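PDB 3DCD: galactose mutarotase related enzyme from Lactobacillus acidophilus, which probably binds carbohydrates and may act as an isomerase of the aldose 1-epimerase (galactose mutarotase) family, although its own function has not been established. Local coordinates for residues M1-E6 with E89-L94; H17-Q22 with A79-E84. One frame throughout, in Å; residues are numbered along the deposited sequence.

How the interactions relate
Along the chain the four segments come in the order 1-6, 17-22, 79-84, 89-94, so interaction 2 closes a shorter excursion of the chain within that closed by interaction 1. The two centres lie about 9 Å apart on the same side of the molecule. In both, the N-terminal three-stranded sheet or its turn meets the region where strands 82-87 and 90-96, neighbours at one edge of a large antiparallel sheet, run side by side. The backbones of Glu-82 and Leu-94 are probably hydrogen-bonded there, and Tyr-3 packs on Val-83. Together the two contacts hold the start of the chain against this edge of the large sheet.

Interaction 1: M1-E6 with E89-L94; sequences MDYTIE and ESITFL
Ile-5 and Ile-91 meet through their branch methyls, CG2 to CG2 at 3.8 Å, in the middle of an apolar contact between strands 2-6 and 90-94. Ile-5 CG2 presses further down onto the opposing backbone, reaching 3.6 Å from the N of Ser-90, while its CD1 lies near the carbonyl O of Glu-89. Ile-91 reaches the other way: CG1 is anti to the backbone N (chi1 -175°), and the extended chain brings CD1 to 3.5 Å from Tyr-3 CB, the two side chains crossing at about a right angle. Branched isoleucines suit this layer because each can touch two partners at once. Beyond them Tyr-3 CD1 comes 4.2 Å from Phe-93 CE1, approaching that ring at its edge, near its plane. Phe-93 is buried and is also touched by Ile-14, Ala-19 and Phe-81; Tyr-3 is only partly buried, and a tyrosine can offer its CB and ring to the apolar layer while carrying a hydroxyl.

The other end is more open to solvent, with few side-chain contacts. The CB of Glu-6 points away from strand 90-94, which suits a charged side chain, and Glu-89 lies largely in solvent, yet the aliphatic CG of Glu-89 passes 3.6 Å from Glu-6 O. That carbonyl oxygen is buried by the contact without a polar partner in the model.

The strand directions are 144° apart, and the two segments share no hydrogen bonds; their backbones pair with other strands, Tyr-3 with Ile-14, Ile-5 with Val-12 and Glu-89 with Leu-117, although Glu-6 bonds to Lys-88 just beside the contact. Two antiparallel sheets packed face to face through alternating apolar residues make a beta-sandwich, here part of the supersandwich fold of the galactose mutarotase family.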
loop_
_atom_site.group_PDB
_atom_site.type_symbol
_atom_site.label_atom_id
_atom_site.label_comp_id
_atom_site.label_asym_id
_atom_site.label_seq_id
_atom_site.Cartn_x
_atom_site.Cartn_y
_atom_site.Cartn_z
HETATM N N MSE A 1 1.308 -20.205 -3.307
HETATM C CA MSE A 1 -0.005 -20.723 -3.781
HETATM C C MSE A 1 -0.990 -19.563 -3.967
HETATM O O MSE A 1 -1.047 -18.674 -3.125
HETATM C CB MSE A 1 -0.574 -21.730 -2.778
HETATM C CG MSE A 1 -2.017 -22.132 -3.068
HETATM SE SE MSE A 1 -2.172 -23.045 -4.801
HETATM C CE MSE A 1 -3.952 -22.489 -5.397
ATOM N N ASP A 2 -1.741 -19.590 -5.069
ATOM C CA ASP A 2 -2.762 -18.577 -5.353
ATOM C C ASP A 2 -4.152 -19.034 -4.902
ATOM O O ASP A 2 -4.492 -20.223 -4.987
ATOM C CB ASP A 2 -2.813 -18.254 -6.846
ATOM C CG ASP A 2 -1.575 -17.520 -7.344
ATOM O OD1 ASP A 2 -0.774 -17.023 -6.536
ATOM O OD2 ASP A 2 -1.405 -17.448 -8.576
ATOM N N TYR A 3 -4.948 -18.076 -4.437
ATOM C CA TYR A 3 -6.303 -18.323 -3.959
ATOM C C TYR A 3 -7.205 -17.268 -4.582
ATOM O O TYR A 3 -6.786 -16.125 -4.784
ATOM C CB TYR A 3 -6.362 -18.215 -2.425
ATOM C CG TYR A 3 -5.547 -19.280 -1.704
ATOM C CD1 TYR A 3 -4.193 -19.093 -1.443
ATOM C CD2 TYR A 3 -6.133 -20.471 -1.293
ATOM C CE1 TYR A 3 -3.436 -20.076 -0.790
ATOM C CE2 TYR A 3 -5.385 -21.458 -0.636
ATOM C CZ TYR A 3 -4.039 -21.243 -0.395
ATOM O OH TYR A 3 -3.309 -22.211 0.245
ATOM N N THR A 4 -8.442 -17.662 -4.870
ATOM C CA THR A 4 -9.421 -16.797 -5.516
ATOM C C THR A 4 -10.589 -16.474 -4.596
ATOM O O THR A 4 -11.085 -17.357 -3.894
ATOM C CB THR A 4 -9.971 -17.497 -6.773
ATOM O OG1 THR A 4 -8.916 -17.618 -7.723
ATOM C CG2 THR A 4 -11.138 -16.704 -7.401
ATOM N N ILE A 5 -10.979 -15.196 -4.584
ATOM C CA ILE A 5 -12.263 -14.744 -4.053
ATOM C C ILE A 5 -12.958 -13.993 -5.194
ATOM O O ILE A 5 -12.300 -13.328 -5.995
ATOM C CB ILE A 5 -12.149 -13.881 -2.737
ATOM C CG1 ILE A 5 -11.350 -12.582 -2.950
ATOM C CG2 ILE A 5 -11.539 -14.724 -1.593
ATOM C CD1 ILE A 5 -11.430 -11.565 -1.793
ATOM N N GLU A 6 -14.277 -14.122 -5.288
ATOM C CA GLU A 6 -14.982 -13.613 -6.462
ATOM C C GLU A 6 -16.473 -13.465 -6.253
ATOM O O GLU A 6 -17.067 -14.115 -5.393
ATOM C CB GLU A 6 -14.713 -14.501 -7.692
ATOM C CG GLU A 6 -15.307 -15.893 -7.632
ATOM C CD GLU A 6 -15.092 -16.672 -8.924
ATOM O OE1 GLU A 6 -14.672 -17.845 -8.864
ATOM O OE2 GLU A 6 -15.359 -16.118 -10.009
ATOM N N GLU A 89 -16.152 -15.073 -0.886
ATOM C CA GLU A 89 -15.889 -13.625 -1.020
ATOM C C GLU A 89 -14.941 -13.070 0.038
ATOM O O GLU A 89 -14.864 -11.854 0.215
ATOM C CB GLU A 89 -17.196 -12.820 -0.980
ATOM C CG GLU A 89 -18.184 -13.090 -2.098
ATOM C CD GLU A 89 -19.554 -12.475 -1.803
ATOM O OE1 GLU A 89 -19.672 -11.714 -0.820
ATOM O OE2 GLU A 89 -20.524 -12.763 -2.526
ATOM N N SER A 90 -14.227 -13.950 0.747
ATOM C CA SER A 90 -13.323 -13.504 1.803
ATOM C C SER A 90 -12.165 -14.457 2.030
ATOM O O SER A 90 -12.318 -15.676 1.925
ATOM C CB SER A 90 -14.090 -13.315 3.120
ATOM O OG SER A 90 -13.267 -12.663 4.081
ATOM N N ILE A 91 -11.009 -13.899 2.371
ATOM C CA ILE A 91 -9.846 -14.734 2.729
ATOM C C ILE A 91 -8.989 -13.969 3.725
ATOM O O ILE A 91 -8.842 -12.757 3.635
ATOM C CB ILE A 91 -9.045 -15.191 1.466
ATOM C CG1 ILE A 91 -7.914 -16.155 1.823
ATOM C CG2 ILE A 91 -8.529 -13.977 0.660
ATOM C CD1 ILE A 91 -7.456 -16.989 0.651
ATOM N N THR A 92 -8.458 -14.692 4.707
ATOM C CA THR A 92 -7.627 -14.074 5.726
ATOM C C THR A 92 -6.334 -14.852 5.761
ATOM O O THR A 92 -6.348 -16.060 5.911
ATOM C CB THR A 92 -8.307 -14.103 7.127
ATOM O OG1 THR A 92 -9.556 -13.402 7.062
ATOM C CG2 THR A 92 -7.415 -13.451 8.209
ATOM N N PHE A 93 -5.236 -14.126 5.579
ATOM C CA PHE A 93 -3.886 -14.639 5.720
ATOM C C PHE A 93 -3.307 -14.267 7.091
ATOM O O PHE A 93 -3.498 -13.159 7.590
ATOM C CB PHE A 93 -2.985 -14.074 4.610
ATOM C CG PHE A 93 -3.442 -14.435 3.217
ATOM C CD1 PHE A 93 -3.020 -15.614 2.620
ATOM C CD2 PHE A 93 -4.295 -13.579 2.510
ATOM C CE1 PHE A 93 -3.453 -15.963 1.325
ATOM C CE2 PHE A 93 -4.732 -13.902 1.230
ATOM C CZ PHE A 93 -4.308 -15.094 0.629
ATOM N N LEU A 94 -2.587 -15.215 7.674
ATOM C CA LEU A 94 -1.997 -15.035 8.967
ATOM C C LEU A 94 -0.502 -15.307 8.921
ATOM O O LEU A 94 -0.046 -16.333 8.395
ATOM C CB LEU A 94 -2.662 -15.978 9.967
ATOM C CG LEU A 94 -2.076 -16.142 11.367
ATOM C CD1 LEU A 94 -2.045 -14.855 12.165
ATOM C CD2 LEU A 94 -2.845 -17.266 12.128
#

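Interaction 2: H17-Q22 with A79-E84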
loop_
_atom_site.group_PDB
_atom_site.type_symbol
_atom_site.label_atom_id
_atom_site.label_comp_id
_atom_site.label_asym_id
_atom_site.label_seq_id
_atom_site.Cartn_x
_atom_site.Cartn_y
_atom_site.Cartn_z
ATOM N N HIS A 17 2.144 -15.968 -0.558
ATOM C CA HIS A 17 3.438 -15.320 -0.480
ATOM C C HIS A 17 3.244 -13.815 -0.360
ATOM O O HIS A 17 2.808 -13.154 -1.308
ATOM C CB HIS A 17 4.317 -15.664 -1.680
ATOM C CG HIS A 17 5.740 -15.240 -1.497
ATOM N ND1 HIS A 17 6.262 -14.107 -2.082
ATOM C CD2 HIS A 17 6.733 -15.769 -0.749
ATOM C CE1 HIS A 17 7.521 -13.966 -1.707
ATOM N NE2 HIS A 17 7.829 -14.959 -0.900
ATOM N N GLY A 18 3.521 -13.287 0.834
ATOM C CA GLY A 18 3.306 -11.865 1.108
ATOM C C GLY A 18 1.849 -11.431 1.137
ATOM O O GLY A 18 1.573 -10.231 1.123
ATOM N N ALA A 19 0.918 -12.392 1.170
ATOM C CA ALA A 19 -0.537 -12.103 1.157
ATOM C C ALA A 19 -0.847 -11.058 0.085
ATOM O O ALA A 19 -1.542 -10.073 0.339
ATOM C CB ALA A 19 -1.036 -11.646 2.570
ATOM N N GLU A 20 -0.296 -11.274 -1.118
ATOM C CA GLU A 20 -0.245 -10.237 -2.151
ATOM C C GLU A 20 -1.258 -10.491 -3.252
ATOM O O GLU A 20 -1.304 -11.585 -3.826
ATOM C CB GLU A 20 1.156 -10.166 -2.783
ATOM C CG GLU A 20 1.280 -9.084 -3.832
ATOM C CD GLU A 20 2.557 -9.192 -4.680
ATOM O OE1 GLU A 20 2.985 -10.325 -5.039
ATOM O OE2 GLU A 20 3.111 -8.129 -5.013
ATOM N N ILE A 21 -2.056 -9.468 -3.557
ATOM C CA ILE A 21 -2.986 -9.534 -4.691
ATOM C C ILE A 21 -2.158 -9.740 -5.963
ATOM O O ILE A 21 -1.186 -9.019 -6.179
ATOM C CB ILE A 21 -3.794 -8.242 -4.810
ATOM C CG1 ILE A 21 -4.786 -8.127 -3.642
ATOM C CG2 ILE A 21 -4.529 -8.167 -6.163
ATOM C CD1 ILE A 21 -5.408 -6.704 -3.576
ATOM N N GLN A 22 -2.527 -10.745 -6.760
ATOM C CA GLN A 22 -1.878 -11.024 -8.051
ATOM C C GLN A 22 -2.659 -10.443 -9.214
ATOM O O GLN A 22 -2.080 -10.087 -10.244
ATOM C CB GLN A 22 -1.752 -12.546 -8.283
ATOM C CG GLN A 22 -1.037 -13.300 -7.190
ATOM C CD GLN A 22 0.358 -12.779 -7.002
ATOM O OE1 GLN A 22 1.224 -13.020 -7.830
ATOM N NE2 GLN A 22 0.578 -12.035 -5.937
ATOM N N ALA A 79 7.441 -13.057 3.057
ATOM C CA ALA A 79 7.034 -14.105 3.999
ATOM C C ALA A 79 5.878 -14.901 3.451
ATOM O O ALA A 79 5.062 -14.374 2.716
ATOM C CB ALA A 79 6.648 -13.495 5.356
ATOM N N ASP A 80 5.803 -16.172 3.821
ATOM C CA ASP A 80 4.679 -16.994 3.419
ATOM C C ASP A 80 3.704 -17.021 4.586
ATOM O O ASP A 80 4.089 -17.368 5.708
ATOM C CB ASP A 80 5.150 -18.402 3.058
ATOM C CG ASP A 80 6.060 -18.400 1.859
ATOM O OD1 ASP A 80 5.691 -17.783 0.838
ATOM O OD2 ASP A 80 7.161 -18.978 1.949
ATOM N N PHE A 81 2.462 -16.618 4.304
ATOM C CA PHE A 81 1.383 -16.554 5.280
ATOM C C PHE A 81 0.591 -17.847 5.248
ATOM O O PHE A 81 0.534 -18.515 4.217
ATOM C CB PHE A 81 0.413 -15.435 4.896
ATOM C CG PHE A 81 0.918 -14.036 5.168
ATOM C CD1 PHE A 81 2.026 -13.527 4.490
ATOM C CD2 PHE A 81 0.241 -13.212 6.055
ATOM C CE1 PHE A 81 2.481 -12.234 4.721
ATOM C CE2 PHE A 81 0.674 -11.904 6.297
ATOM C CZ PHE A 81 1.800 -11.407 5.623
ATOM N N GLU A 82 -0.039 -18.177 6.372
ATOM C CA GLU A 82 -1.028 -19.251 6.442
ATOM C C GLU A 82 -2.398 -18.730 6.013
ATOM O O GLU A 82 -2.722 -17.555 6.239
ATOM C CB GLU A 82 -1.131 -19.816 7.862
ATOM C CG GLU A 82 0.176 -20.440 8.440
ATOM C CD GLU A 82 0.810 -21.517 7.552
ATOM O OE1 GLU A 82 0.159 -22.549 7.269
ATOM O OE2 GLU A 82 1.988 -21.338 7.156
ATOM N N VAL A 83 -3.200 -19.591 5.396
ATOM C CA VAL A 83 -4.589 -19.236 5.092
ATOM C C VAL A 83 -5.462 -19.672 6.272
ATOM O O VAL A 83 -5.719 -20.870 6.478
ATOM C CB VAL A 83 -5.098 -19.839 3.751
ATOM C CG1 VAL A 83 -6.588 -19.492 3.534
ATOM C CG2 VAL A 83 -4.265 -19.331 2.590
ATOM N N GLU A 84 -5.900 -18.688 7.044
ATOM C CA GLU A 84 -6.660 -18.944 8.264
ATOM C C GLU A 84 -8.137 -19.233 8.004
ATOM O O GLU A 84 -8.756 -20.047 8.711
ATOM C CB GLU A 84 -6.527 -17.753 9.230
ATOM C CG GLU A 84 -7.142 -18.054 10.596
ATOM C CD GLU A 84 -6.920 -16.961 11.607
ATOM O OE1 GLU A 84 -7.180 -15.782 11.295
ATOM O OE2 GLU A 84 -6.499 -17.299 12.735
#
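The N of Gly-18 donates to the carbonyl O of Ala-79, a short hydrogen bond of 2.7 Å that ties the turn before strand 20-26 to the approach to strand 82-87. Its N-H...O angle is 154°, and the donor stands nearly in line with the Ala-79 carbonyl (C=O...N 172°). Beside it, His-17 and Asp-80 form a single beta bridge. Glycine suits position 18 because its phi is positive, a conformation costly for most residues with a side chain. Ala-19 also has a positive phi, and with Glu-20 it faces Ser-15 in a G1 beta bulge; its CB points toward Phe-81. There Ala-19 CB sits 3.9 Å from the centroid of the Phe-81 ring and only 3° off the ring normal, a CH-pi contact squarely over the face. Two atoms of the same ring also meet the backbone: CE1 lies 3.7 Å from Gly-18 CA, and CD1 is equally near Ala-19 N. The small methyl lets the chain come this close. An alanine in place of Phe-81 would probably leave a gap over the Ala-19 methyl and beside Gly-18, with the CH-pi contact lost. Ala-19 itself touches Phe-93 and Val-113, and the Phe-81 ring packs on both of these and on Leu-95 and Phe-111, so the two residues together lie against strands 90-96 and 109-118 of the large antiparallel sheet.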